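Local coordinates for hydrolase (Bacteroides thetaiotaomicron, PDB 2OBB), which binds a magnesium ion and is probably a hydrolase of the haloacid dehalogenase (HAD) type, though its substrate is not known, at residues A[28-39]-A[106-114]. Numbering follows the deposited sequence.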
loop_
_atom_site.group_PDB
_atom_site.type_symbol
_atom_site.label_atom_id
_atom_site.label_comp_id
_atom_site.label_asym_id
_atom_site.label_seq_id
_atom_site.Cartn_x
_atom_site.Cartn_y
_atom_site.Cartn_z
ATOM N N PHE A 28 -9.078 -2.371 18.548
ATOM C CA PHE A 28 -7.762 -1.865 18.973
ATOM C C PHE A 28 -7.029 -1.048 17.925
ATOM O O PHE A 28 -5.840 -0.762 18.095
ATOM C CB PHE A 28 -6.893 -3.012 19.504
ATOM C CG PHE A 28 -7.619 -3.851 20.522
ATOM C CD1 PHE A 28 -7.824 -3.378 21.810
ATOM C CD2 PHE A 28 -8.144 -5.093 20.167
ATOM C CE1 PHE A 28 -8.552 -4.142 22.747
ATOM C CE2 PHE A 28 -8.851 -5.874 21.079
ATOM C CZ PHE A 28 -9.066 -5.387 22.375
ATOM N N ALA A 29 -7.743 -0.634 16.878
ATOM C CA ALA A 29 -7.101 0.133 15.803
ATOM C C ALA A 29 -6.543 1.442 16.339
ATOM O O ALA A 29 -5.322 1.677 16.300
ATOM C CB ALA A 29 -8.087 0.372 14.605
ATOM N N VAL A 30 -7.436 2.268 16.895
ATOM C CA VAL A 30 -7.090 3.624 17.367
ATOM C C VAL A 30 -6.050 3.628 18.512
ATOM O O VAL A 30 -5.010 4.308 18.471
ATOM C CB VAL A 30 -8.323 4.388 17.837
ATOM C CG1 VAL A 30 -7.878 5.664 18.508
ATOM C CG2 VAL A 30 -9.233 4.689 16.664
ATOM N N GLU A 31 -6.336 2.845 19.523
ATOM C CA GLU A 31 -5.360 2.597 20.546
ATOM C C GLU A 31 -3.970 2.151 20.037
ATOM O O GLU A 31 -2.961 2.595 20.569
ATOM C CB GLU A 31 -5.951 1.599 21.526
ATOM C CG GLU A 31 -4.960 0.884 22.355
ATOM C CD GLU A 31 -5.647 -0.044 23.326
ATOM O OE1 GLU A 31 -6.848 0.220 23.633
ATOM O OE2 GLU A 31 -4.989 -1.030 23.760
ATOM N N THR A 32 -3.913 1.263 19.045
ATOM C CA THR A 32 -2.620 0.718 18.585
ATOM C C THR A 32 -1.856 1.824 17.845
ATOM O O THR A 32 -0.628 1.966 17.970
ATOM C CB THR A 32 -2.793 -0.570 17.678
ATOM O OG1 THR A 32 -3.501 -1.582 18.419
ATOM C CG2 THR A 32 -1.439 -1.151 17.223
ATOM N N LEU A 33 -2.609 2.608 17.088
ATOM C CA LEU A 33 -2.038 3.700 16.352
ATOM C C LEU A 33 -1.501 4.749 17.333
ATOM O O LEU A 33 -0.382 5.249 17.168
ATOM C CB LEU A 33 -3.065 4.284 15.369
ATOM C CG LEU A 33 -3.364 3.469 14.107
ATOM C CD1 LEU A 33 -4.599 4.023 13.336
ATOM C CD2 LEU A 33 -2.144 3.412 13.198
ATOM N N LYS A 34 -2.266 5.045 18.383
ATOM C CA LYS A 34 -1.779 5.997 19.393
ATOM C C LYS A 34 -0.526 5.469 20.060
ATOM O O LYS A 34 0.430 6.212 20.272
ATOM C CB LYS A 34 -2.842 6.333 20.415
ATOM C CG LYS A 34 -3.809 7.403 19.900
ATOM C CD LYS A 34 -5.229 7.131 20.332
ATOM C CE LYS A 34 -5.516 7.512 21.767
ATOM N NZ LYS A 34 -6.920 7.098 22.160
ATOM N N LEU A 35 -0.518 4.184 20.378
ATOM C CA LEU A 35 0.688 3.588 20.925
ATOM C C LEU A 35 1.856 3.818 19.970
ATOM O O LEU A 35 2.930 4.140 20.424
ATOM C CB LEU A 35 0.500 2.104 21.243
ATOM C CG LEU A 35 1.645 1.350 21.914
ATOM C CD1 LEU A 35 2.251 2.123 23.106
ATOM C CD2 LEU A 35 1.089 0.014 22.379
ATOM N N LEU A 36 1.642 3.672 18.659
ATOM C CA LEU A 36 2.723 3.892 17.663
ATOM C C LEU A 36 3.280 5.332 17.645
ATOM O O LEU A 36 4.485 5.539 17.571
ATOM C CB LEU A 36 2.277 3.457 16.250
ATOM C CG LEU A 36 2.125 1.934 16.036
ATOM C CD1 LEU A 36 1.429 1.614 14.722
ATOM C CD2 LEU A 36 3.469 1.177 16.146
ATOM N N GLN A 37 2.376 6.309 17.696
ATOM C CA GLN A 37 2.719 7.714 17.925
ATOM C C GLN A 37 3.532 7.959 19.191
ATOM O O GLN A 37 4.493 8.731 19.153
ATOM C CB GLN A 37 1.466 8.569 18.017
ATOM C CG GLN A 37 0.731 8.661 16.767
ATOM C CD GLN A 37 -0.428 9.615 16.896
ATOM O OE1 GLN A 37 -1.027 9.717 17.969
ATOM N NE2 GLN A 37 -0.747 10.335 15.805
ATOM N N GLN A 38 3.138 7.318 20.296
ATOM C CA GLN A 38 3.894 7.386 21.552
ATOM C C GLN A 38 5.326 6.952 21.297
ATOM O O GLN A 38 6.259 7.484 21.895
ATOM C CB GLN A 38 3.293 6.476 22.634
ATOM C CG GLN A 38 3.596 6.916 24.066
ATOM C CD GLN A 38 4.230 5.823 24.947
ATOM O OE1 GLN A 38 4.867 6.138 25.953
ATOM N NE2 GLN A 38 4.060 4.556 24.572
ATOM N N GLU A 39 5.492 5.983 20.404
ATOM C CA GLU A 39 6.822 5.451 20.085
ATOM C C GLU A 39 7.537 6.309 19.038
ATOM O O GLU A 39 8.590 5.927 18.550
ATOM C CB GLU A 39 6.734 3.998 19.605
ATOM C CG GLU A 39 5.680 3.175 20.351
ATOM C CD GLU A 39 6.232 1.921 21.013
ATOM O OE1 GLU A 39 7.483 1.789 21.146
ATOM O OE2 GLU A 39 5.401 1.084 21.434
ATOM N N TRP A 106 -4.513 -5.793 14.675
ATOM C CA TRP A 106 -3.660 -4.735 15.158
ATOM C C TRP A 106 -2.609 -5.194 16.167
ATOM O O TRP A 106 -1.506 -4.648 16.173
ATOM C CB TRP A 106 -4.521 -3.611 15.684
ATOM C CG TRP A 106 -5.117 -2.852 14.534
ATOM C CD1 TRP A 106 -6.380 -2.978 14.012
ATOM C CD2 TRP A 106 -4.468 -1.819 13.784
ATOM N NE1 TRP A 106 -6.549 -2.078 12.958
ATOM C CE2 TRP A 106 -5.394 -1.353 12.808
ATOM C CE3 TRP A 106 -3.194 -1.246 13.835
ATOM C CZ2 TRP A 106 -5.073 -0.346 11.883
ATOM C CZ3 TRP A 106 -2.876 -0.208 12.896
ATOM C CH2 TRP A 106 -3.821 0.221 11.953
ATOM N N GLY A 107 -2.929 -6.212 16.974
ATOM C CA GLY A 107 -1.908 -6.921 17.752
ATOM C C GLY A 107 -0.675 -7.313 16.941
ATOM O O GLY A 107 0.455 -7.020 17.338
ATOM N N ILE A 108 -0.888 -7.956 15.794
ATOM C CA ILE A 108 0.203 -8.435 14.992
ATOM C C ILE A 108 0.868 -7.282 14.240
ATOM O O ILE A 108 2.084 -7.259 14.118
ATOM C CB ILE A 108 -0.195 -9.597 14.053
ATOM C CG1 ILE A 108 -0.330 -10.896 14.845
ATOM C CG2 ILE A 108 0.941 -9.902 13.059
ATOM C CD1 ILE A 108 -1.730 -11.264 15.175
ATOM N N ILE A 109 0.076 -6.322 13.765
ATOM C CA ILE A 109 0.632 -5.149 13.123
ATOM C C ILE A 109 1.656 -4.526 14.067
ATOM O O ILE A 109 2.801 -4.273 13.677
ATOM C CB ILE A 109 -0.476 -4.100 12.711
ATOM C CG1 ILE A 109 -1.283 -4.593 11.491
ATOM C CG2 ILE A 109 0.146 -2.730 12.408
ATOM C CD1 ILE A 109 -2.545 -3.690 11.144
ATOM N N TYR A 110 1.252 -4.321 15.321
ATOM C CA TYR A 110 2.118 -3.739 16.330
ATOM C C TYR A 110 3.401 -4.549 16.590
ATOM O O TYR A 110 4.516 -4.009 16.542
ATOM C CB TYR A 110 1.337 -3.523 17.617
ATOM C CG TYR A 110 2.176 -2.908 18.700
ATOM C CD1 TYR A 110 2.540 -1.556 18.650
ATOM C CD2 TYR A 110 2.628 -3.680 19.766
ATOM C CE1 TYR A 110 3.348 -0.987 19.649
ATOM C CE2 TYR A 110 3.419 -3.131 20.771
ATOM C CZ TYR A 110 3.779 -1.787 20.712
ATOM O OH TYR A 110 4.551 -1.265 21.732
ATOM N N GLU A 111 3.256 -5.839 16.866
ATOM C CA GLU A 111 4.439 -6.701 17.009
ATOM C C GLU A 111 5.380 -6.601 15.801
ATOM O O GLU A 111 6.594 -6.547 15.961
ATOM C CB GLU A 111 4.040 -8.150 17.269
ATOM C CG GLU A 111 5.185 -9.128 17.249
ATOM C CD GLU A 111 4.760 -10.555 17.618
ATOM O OE1 GLU A 111 3.527 -10.820 17.698
ATOM O OE2 GLU A 111 5.657 -11.419 17.828
HETATM N N MSE A 112 4.835 -6.573 14.593
HETATM C CA MSE A 112 5.679 -6.544 13.388
HETATM C C MSE A 112 6.526 -5.258 13.299
HETATM O O MSE A 112 7.738 -5.313 13.046
HETATM C CB MSE A 112 4.827 -6.710 12.129
HETATM C CG MSE A 112 4.105 -8.031 12.032
HETATM SE SE MSE A 112 3.123 -8.225 10.327
HETATM C CE MSE A 112 2.007 -6.681 10.298
ATOM N N ILE A 113 5.877 -4.115 13.508
ATOM C CA ILE A 113 6.555 -2.818 13.533
ATOM C C ILE A 113 7.589 -2.743 14.675
ATOM O O ILE A 113 8.752 -2.351 14.460
ATOM C CB ILE A 113 5.528 -1.676 13.691
ATOM C CG1 ILE A 113 4.548 -1.709 12.536
ATOM C CG2 ILE A 113 6.211 -0.341 13.793
ATOM C CD1 ILE A 113 3.484 -0.689 12.615
ATOM N N LYS A 114 7.147 -3.133 15.875
ATOM C CA LYS A 114 7.943 -3.026 17.085
ATOM C C LYS A 114 9.150 -3.949 17.070
ATOM O O LYS A 114 10.250 -3.543 17.427
ATOM C CB LYS A 114 7.067 -3.327 18.309
ATOM C CG LYS A 114 7.739 -3.048 19.637
ATOM C CD LYS A 114 7.623 -1.579 20.023
ATOM C CE LYS A 114 8.486 -1.280 21.254
ATOM N NZ LYS A 114 7.777 -1.678 22.498
#
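Two near-parallel helices, 29-38 and 106-114, pack against the same side of the parallel sheet, and Trp106 wedges between them at their N-terminal ends. The axes run 14° apart and 10.0 Å from each other at closest approach. The indole lies flat over the first helical turn: Ala29 CA sits 3.5 Å from the centroid of the five-membered ring and only 5° off its normal, a CH-pi contact, while Ile109 CD1 of its own helix covers the opposite face. Farther along the ring, Leu33 CD2 meets Trp106 CZ3 at 3.7 Å. NE1 of Trp106 is satisfied by the carbonyl oxygen of Thr13, the last residue of a HAD-type DxDx(T/V) pattern whose aspartates, Asp9 and Asp11, bind magnesium together with Asp97. The parallel sheet, in the order 70-71, 42-45, 5-8, 93-95, is consistent with the Rossmann-like core of that family, and the indole, about 10 Å from the metal, links this helix pair to the loop after the first strand. With an alanine at Trp106, Ala29 and the end of Leu33 are likely to lose their cover, and the Thr13 carbonyl its indole donor. One turn on, Thr32 CG2 touches Tyr110 CB at 3.7 Å. A chi1 of -179° sets Tyr110 CG anti to the backbone N and carries the ring across to helix 29-38; Leu35 CD2 lies over one face of its ring, and Leu36 CD2 approaches the edge at CD1. Deeper in, CD1 of Leu36 meets CD1 of Ile113, which also packs on Leu93 of the sheet. At the C-terminal end Tyr110 OH donates to Glu39 OE2 at 2.5 Å, nearly in line with the carboxylate C-O bond, and Lys114 NZ adds a long salt bridge to Glu39 OE1 at 3.7 Å.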